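Local structure of beta-lactamase (Serratia marcescens, 5GWA) at residues A54-D59 with N127-F132; S134-K139 with V168-K173. The protein probably hydrolyses beta-lactam antibiotics to substituted beta-amino acids, as a class A extended-spectrum beta-lactamase that is inhibited by avibactam. All blocks are in the same frame, centred on the assembly; numbering follows the deposited sequence.

Interaction 1: A54-D59 with N127-F132. With SO4 (sulfate ion), chain F.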
loop_
_atom_site.group_PDB
_atom_site.type_symbol
_atom_site.label_atom_id
_atom_site.label_comp_id
_atom_site.label_asym_id
_atom_site.label_seq_id
_atom_site.Cartn_x
_atom_site.Cartn_y
_atom_site.Cartn_z
ATOM N N ALA A 54 1.248 10.853 -16.633
ATOM C CA ALA A 54 1.424 9.973 -17.770
ATOM C C ALA A 54 1.449 10.798 -19.059
ATOM O O ALA A 54 2.278 10.552 -19.938
ATOM C CB ALA A 54 0.366 8.914 -17.803
ATOM N N LEU A 55 0.560 11.771 -19.155
ATOM C CA LEU A 55 0.609 12.722 -20.288
ATOM C C LEU A 55 1.979 13.351 -20.418
ATOM O O LEU A 55 2.541 13.353 -21.520
ATOM C CB LEU A 55 -0.427 13.833 -20.130
ATOM C CG LEU A 55 -1.893 13.421 -20.165
ATOM C CD1 LEU A 55 -2.768 14.612 -19.862
ATOM C CD2 LEU A 55 -2.314 12.806 -21.475
ATOM N N ALA A 56 2.525 13.889 -19.325
ATOM C CA ALA A 56 3.802 14.590 -19.407
ATOM C C ALA A 56 4.917 13.597 -19.768
ATOM O O ALA A 56 5.855 13.923 -20.498
ATOM C CB ALA A 56 4.105 15.300 -18.108
ATOM N N VAL A 57 4.907 12.439 -19.123
ATOM C CA VAL A 57 5.896 11.410 -19.460
ATOM C C VAL A 57 5.872 10.997 -20.924
ATOM O O VAL A 57 6.923 10.909 -21.585
ATOM C CB VAL A 57 5.698 10.181 -18.567
ATOM C CG1 VAL A 57 6.568 9.020 -19.003
ATOM C CG2 VAL A 57 6.016 10.570 -17.153
ATOM N N LEU A 58 4.689 10.719 -21.456
ATOM C CA LEU A 58 4.611 10.203 -22.814
ATOM C C LEU A 58 4.958 11.298 -23.805
ATOM O O LEU A 58 5.464 10.996 -24.859
ATOM C CB LEU A 58 3.217 9.639 -23.108
ATOM C CG LEU A 58 2.969 8.315 -22.397
ATOM C CD1 LEU A 58 1.468 8.002 -22.395
ATOM C CD2 LEU A 58 3.754 7.179 -23.047
ATOM N N ASP A 59 4.647 12.541 -23.471
ATOM C CA ASP A 59 5.077 13.686 -24.298
ATOM C C ASP A 59 6.596 13.743 -24.362
ATOM O O ASP A 59 7.178 14.041 -25.427
ATOM C CB ASP A 59 4.526 14.998 -23.777
ATOM C CG ASP A 59 5.013 16.200 -24.576
ATOM O OD1 ASP A 59 4.519 16.359 -25.712
ATOM O OD2 ASP A 59 5.711 17.048 -24.001
ATOM N N ASN A 127 6.940 20.102 -10.571
ATOM C CA ASN A 127 6.800 21.399 -11.259
ATOM C C ASN A 127 6.791 21.279 -12.760
ATOM O O ASN A 127 6.010 21.968 -13.407
ATOM C CB ASN A 127 7.841 22.453 -10.809
ATOM C CG ASN A 127 7.578 23.818 -11.424
ATOM O OD1 ASN A 127 8.382 24.318 -12.233
ATOM N ND2 ASN A 127 6.407 24.383 -11.130
ATOM N N LYS A 128 7.559 20.343 -13.313
ATOM C CA LYS A 128 7.534 20.083 -14.749
ATOM C C LYS A 128 6.132 19.658 -15.171
ATOM O O LYS A 128 5.621 20.074 -16.211
ATOM C CB LYS A 128 8.546 18.997 -15.123
ATOM C CG LYS A 128 8.556 18.629 -16.597
ATOM C CD LYS A 128 9.404 19.629 -17.350
ATOM C CE LYS A 128 10.812 19.690 -16.779
ATOM N NZ LYS A 128 11.635 20.750 -17.437
ATOM N N VAL A 129 5.496 18.809 -14.365
ATOM C CA VAL A 129 4.225 18.265 -14.789
ATOM C C VAL A 129 3.111 19.312 -14.634
ATOM O O VAL A 129 2.263 19.473 -15.503
ATOM C CB VAL A 129 3.884 16.996 -13.962
ATOM C CG1 VAL A 129 2.509 16.490 -14.369
ATOM C CG2 VAL A 129 4.953 15.927 -14.189
ATOM N N HIS A 130 3.201 20.093 -13.567
ATOM C CA HIS A 130 2.326 21.224 -13.318
ATOM C C HIS A 130 2.373 22.183 -14.493
ATOM O O HIS A 130 1.342 22.614 -14.982
ATOM C CB HIS A 130 2.773 21.923 -12.053
ATOM C CG HIS A 130 2.018 23.172 -11.758
ATOM N ND1 HIS A 130 0.838 23.177 -11.043
ATOM C CD2 HIS A 130 2.170 24.431 -12.227
ATOM C CE1 HIS A 130 0.371 24.408 -10.971
ATOM N NE2 HIS A 130 1.117 25.174 -11.749
ATOM N N ASN A 131 3.569 22.563 -14.898
ATOM C CA ASN A 131 3.697 23.493 -16.028
ATOM C C ASN A 131 3.190 22.908 -17.342
ATOM O O ASN A 131 2.560 23.600 -18.135
ATOM C CB ASN A 131 5.154 23.919 -16.182
ATOM C CG ASN A 131 5.605 24.830 -15.075
ATOM O OD1 ASN A 131 4.791 25.448 -14.411
ATOM N ND2 ASN A 131 6.922 25.024 -14.958
ATOM N N PHE A 132 3.510 21.656 -17.597
ATOM C CA PHE A 132 3.093 20.982 -18.806
ATOM C C PHE A 132 1.589 21.078 -18.949
ATOM O O PHE A 132 1.043 21.364 -20.013
ATOM C CB PHE A 132 3.559 19.524 -18.791
ATOM C CG PHE A 132 3.023 18.711 -19.913
ATOM C CD1 PHE A 132 3.536 18.838 -21.181
ATOM C CD2 PHE A 132 1.882 17.942 -19.739
ATOM C CE1 PHE A 132 2.979 18.159 -22.237
ATOM C CE2 PHE A 132 1.405 17.162 -20.761
ATOM C CZ PHE A 132 1.946 17.268 -22.013
HETATM S S SO4 F . 11.163 23.172 -14.515
HETATM O O1 SO4 F . 10.733 24.597 -14.484
HETATM O O2 SO4 F . 12.631 22.988 -14.623
HETATM O O3 SO4 F . 10.720 22.538 -13.221
HETATM O O4 SO4 F . 10.506 22.515 -15.656
#

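Interaction 2: S134-K139 with V168-K173. With NA (sodium ion), chain V.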
loop_
_atom_site.group_PDB
_atom_site.type_symbol
_atom_site.label_atom_id
_atom_site.label_comp_id
_atom_site.label_asym_id
_atom_site.label_seq_id
_atom_site.Cartn_x
_atom_site.Cartn_y
_atom_site.Cartn_z
ATOM N N SER A 134 -0.544 23.137 -17.338
ATOM C CA SER A 134 -0.928 24.532 -17.479
ATOM C C SER A 134 -0.791 24.985 -18.937
ATOM O O SER A 134 -1.670 25.693 -19.478
ATOM C CB SER A 134 -0.085 25.428 -16.584
ATOM O OG SER A 134 -0.484 26.779 -16.774
ATOM N N LYS A 135 0.277 24.550 -19.585
ATOM C CA LYS A 135 0.546 25.015 -20.962
ATOM C C LYS A 135 -0.284 24.351 -22.042
ATOM O O LYS A 135 -0.362 24.856 -23.181
ATOM C CB LYS A 135 2.026 24.864 -21.283
ATOM C CG LYS A 135 2.903 25.745 -20.429
ATOM C CD LYS A 135 3.029 27.130 -21.059
ATOM C CE LYS A 135 3.816 28.069 -20.167
ATOM N NZ LYS A 135 3.899 29.422 -20.790
ATOM N N LEU A 136 -1.043 23.327 -21.666
ATOM C CA LEU A 136 -2.060 22.788 -22.558
ATOM C C LEU A 136 -3.275 23.725 -22.666
ATOM O O LEU A 136 -4.178 23.466 -23.470
ATOM C CB LEU A 136 -2.487 21.392 -22.090
ATOM C CG LEU A 136 -1.400 20.319 -22.141
ATOM C CD1 LEU A 136 -1.927 19.007 -21.575
ATOM C CD2 LEU A 136 -0.862 20.091 -23.541
ATOM N N GLY A 137 -3.315 24.757 -21.816
ATOM C CA GLY A 137 -4.430 25.679 -21.715
ATOM C C GLY A 137 -5.529 25.263 -20.757
ATOM O O GLY A 137 -6.694 25.551 -21.003
ATOM N N VAL A 138 -5.182 24.431 -19.776
ATOM C CA VAL A 138 -6.140 24.030 -18.733
ATOM C C VAL A 138 -5.746 24.642 -17.404
ATOM O O VAL A 138 -4.758 24.211 -16.768
ATOM C CB VAL A 138 -6.237 22.499 -18.568
ATOM C CG1 VAL A 138 -7.324 22.130 -17.553
ATOM C CG2 VAL A 138 -6.498 21.842 -19.905
ATOM N N LYS A 139 -6.544 25.602 -16.939
ATOM C CA LYS A 139 -6.290 26.266 -15.676
ATOM C C LYS A 139 -6.849 25.409 -14.532
ATOM O O LYS A 139 -7.586 24.447 -14.779
ATOM C CB LYS A 139 -6.933 27.649 -15.648
ATOM C CG LYS A 139 -6.404 28.610 -16.706
ATOM C CD LYS A 139 -6.860 30.026 -16.410
ATOM C CE LYS A 139 -6.035 31.038 -17.178
ATOM N NZ LYS A 139 -6.627 31.244 -18.521
ATOM N N VAL A 168 -12.252 17.430 -16.727
ATOM C CA VAL A 168 -12.910 16.970 -17.938
ATOM C C VAL A 168 -12.462 17.774 -19.183
ATOM O O VAL A 168 -12.398 17.196 -20.267
ATOM C CB VAL A 168 -14.433 16.900 -17.845
ATOM C CG1 VAL A 168 -14.890 15.869 -16.835
ATOM C CG2 VAL A 168 -15.044 18.276 -17.584
ATOM N N GLN A 169 -12.102 19.041 -19.029
ATOM C CA GLN A 169 -11.455 19.793 -20.121
ATOM C C GLN A 169 -10.198 19.086 -20.583
ATOM O O GLN A 169 -9.977 18.899 -21.795
ATOM C CB GLN A 169 -11.155 21.216 -19.688
ATOM C CG GLN A 169 -12.411 22.055 -19.501
ATOM C CD GLN A 169 -12.191 23.255 -18.603
ATOM O OE1 GLN A 169 -11.063 23.730 -18.443
ATOM N NE2 GLN A 169 -13.277 23.783 -18.049
ATOM N N LEU A 170 -9.378 18.690 -19.615
ATOM C CA LEU A 170 -8.164 17.960 -19.941
ATOM C C LEU A 170 -8.452 16.618 -20.570
ATOM O O LEU A 170 -7.720 16.172 -21.492
ATOM C CB LEU A 170 -7.287 17.836 -18.697
ATOM C CG LEU A 170 -5.936 17.137 -18.851
ATOM C CD1 LEU A 170 -5.028 18.028 -19.700
ATOM C CD2 LEU A 170 -5.252 16.872 -17.507
ATOM N N LEU A 171 -9.394 15.859 -20.000
ATOM C CA LEU A 171 -9.749 14.555 -20.559
ATOM C C LEU A 171 -10.234 14.649 -22.002
ATOM O O LEU A 171 -9.952 13.762 -22.808
ATOM C CB LEU A 171 -10.818 13.869 -19.710
ATOM C CG LEU A 171 -10.332 13.344 -18.367
ATOM C CD1 LEU A 171 -11.505 13.119 -17.453
ATOM C CD2 LEU A 171 -9.514 12.068 -18.478
ATOM N N LYS A 172 -10.949 15.724 -22.328
ATOM C CA LYS A 172 -11.445 15.927 -23.687
ATOM C C LYS A 172 -10.337 16.286 -24.688
ATOM O O LYS A 172 -10.271 15.656 -25.756
ATOM C CB LYS A 172 -12.542 16.992 -23.678
ATOM C CG LYS A 172 -13.099 17.329 -25.047
ATOM C CD LYS A 172 -14.314 18.216 -24.916
ATOM C CE LYS A 172 -14.931 18.545 -26.261
ATOM N NZ LYS A 172 -16.331 19.027 -26.118
ATOM N N LYS A 173 -9.403 17.140 -24.280
ATOM C CA LYS A 173 -8.198 17.451 -25.079
ATOM C C LYS A 173 -7.464 16.156 -25.359
ATOM O O LYS A 173 -7.065 15.840 -26.485
ATOM C CB LYS A 173 -7.286 18.407 -24.328
ATOM C CG LYS A 173 -7.829 19.822 -24.219
ATOM C CD LYS A 173 -6.767 20.776 -23.703
ATOM C CE LYS A 173 -7.314 22.178 -23.540
ATOM N NZ LYS A 173 -7.159 22.906 -24.835
HETATM NA NA NA V . -3.488 24.495 -14.429
HETATM O O HOH W 1 -2.755 27.099 -14.786
HETATM O O HOH W 2 -9.540 24.324 -20.673
HETATM O O HOH W 3 -10.038 24.810 -16.050
HETATM O O HOH W 4 -1.308 22.806 -13.934
#

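Interaction 1: A54-D59 with N127-F132
Phe132 lays one face of its ring over the backbone of Ala56, a CH-pi contact that packs across the crossing of helices 49-63 and 126-135. Ala56 CA stands 4.0 Å from the centroid of the Phe132 ring, 21° off the ring normal and displaced toward the rim. CG of Phe132 is anti to its backbone N, which sets CG on the side of helix 49-63. The segment axes approach to 9.5 Å at 93°, nearly perpendicular, and Ala56 and Val129 have the nearest CA atoms, 5.9 Å apart.

Apolar contacts add to the ring packing. The methyl of Ala56 meets the ring at its base, CB lying 3.8 Å from Phe132 CD2, while Leu55 CB reaches Phe132 CE2 at 3.9 Å by an oblique approach. Separately from the ring, Val129 turns its CG2 branch to Ala56 CB at 4.1 Å. Val123 of helix 113-123 touches both Ala56 and Val129.

The polar contribution comes from Asp59, whose OD2 lies 3.4 Å from Phe132 CE1, the carboxylate and ring planes being 37° apart. OD1 of the same carboxylate makes a salt bridge with Lys63, one turn further along the helix. Away from the crossing, one of two conformers of Lys128 donates a hydrogen bond from NZ to O4 of a sulfate ion, probably from the crystallisation liquor and doubtful as a feature in solution.

No hydrogen bond joins the segments, and each helix keeps its own backbone bonding. The crossing therefore rests on shape and dispersion, with the small side chain of Ala56 letting the ring settle against the helix backbone.

Interaction 2: S134-K139 with V168-K173
The turn that leaves helix 126-135 packs on helix 164-175 through Leu136 and Val138, with Gly137 between them, where the chain leaves helical angles with positive phi (88°). Leu136 and Leu170 meet through their CD1 methyls at 3.8 Å, and Val138 directs CG2 to the same Leu170 methyl. Leu170 CG is anti to its backbone N (chi1 -178°), which sets CG on the side of the turn. Leu170 also touches Phe51, His52 and Leu55 of helix 49-63.

Lys173 runs past Val138 in the opposite direction, its CE 3.7 Å from Val138 CG2. A bend at chi4 (-88°) then brings NZ to Leu136 O at 3.3 Å, a weak hydrogen bond. At the other end of the patch, OE1 of Gln169 accepts from two waters, each 2.8 Å away. One also donates to Gly137 O and the other to Lys139 O, so the amide reaches the turn's backbone through solvent.

While the side chain of Val138 packs on helix 164-175, its carbonyl O binds a sodium ion at 2.7 Å, along with two waters, one of them hydrogen-bonded to Ser134 OG.

The contact thus has an apolar strip bordered by water-mediated and weak polar links. Its only direct hydrogen bond is weak, so methyl packing and bridging waters appear to carry most of the joining, while the aliphatic part of Lys173 covers Val138.

In the fold
Both interactions draw on helix 126-135: interaction 1 uses its body, interaction 2 the turn that follows its C-terminal end. Helix 49-63, part of interaction 1, also meets interaction 2, as Leu55 packs by CD1 on CD1 of Leu170, 4.1 Å away, and the contact centres are 12 Å apart. Their chemistry differs with burial. Interaction 1 is a buried helix crossing within the helical part of the fold, led by an aromatic face. Interaction 2 is only partly buried, and its methyl contacts give way to waters and a lysine. There helix 164-175 continues the packing to strands 21-28 and 243-253 of the five-stranded sheet, through Val168.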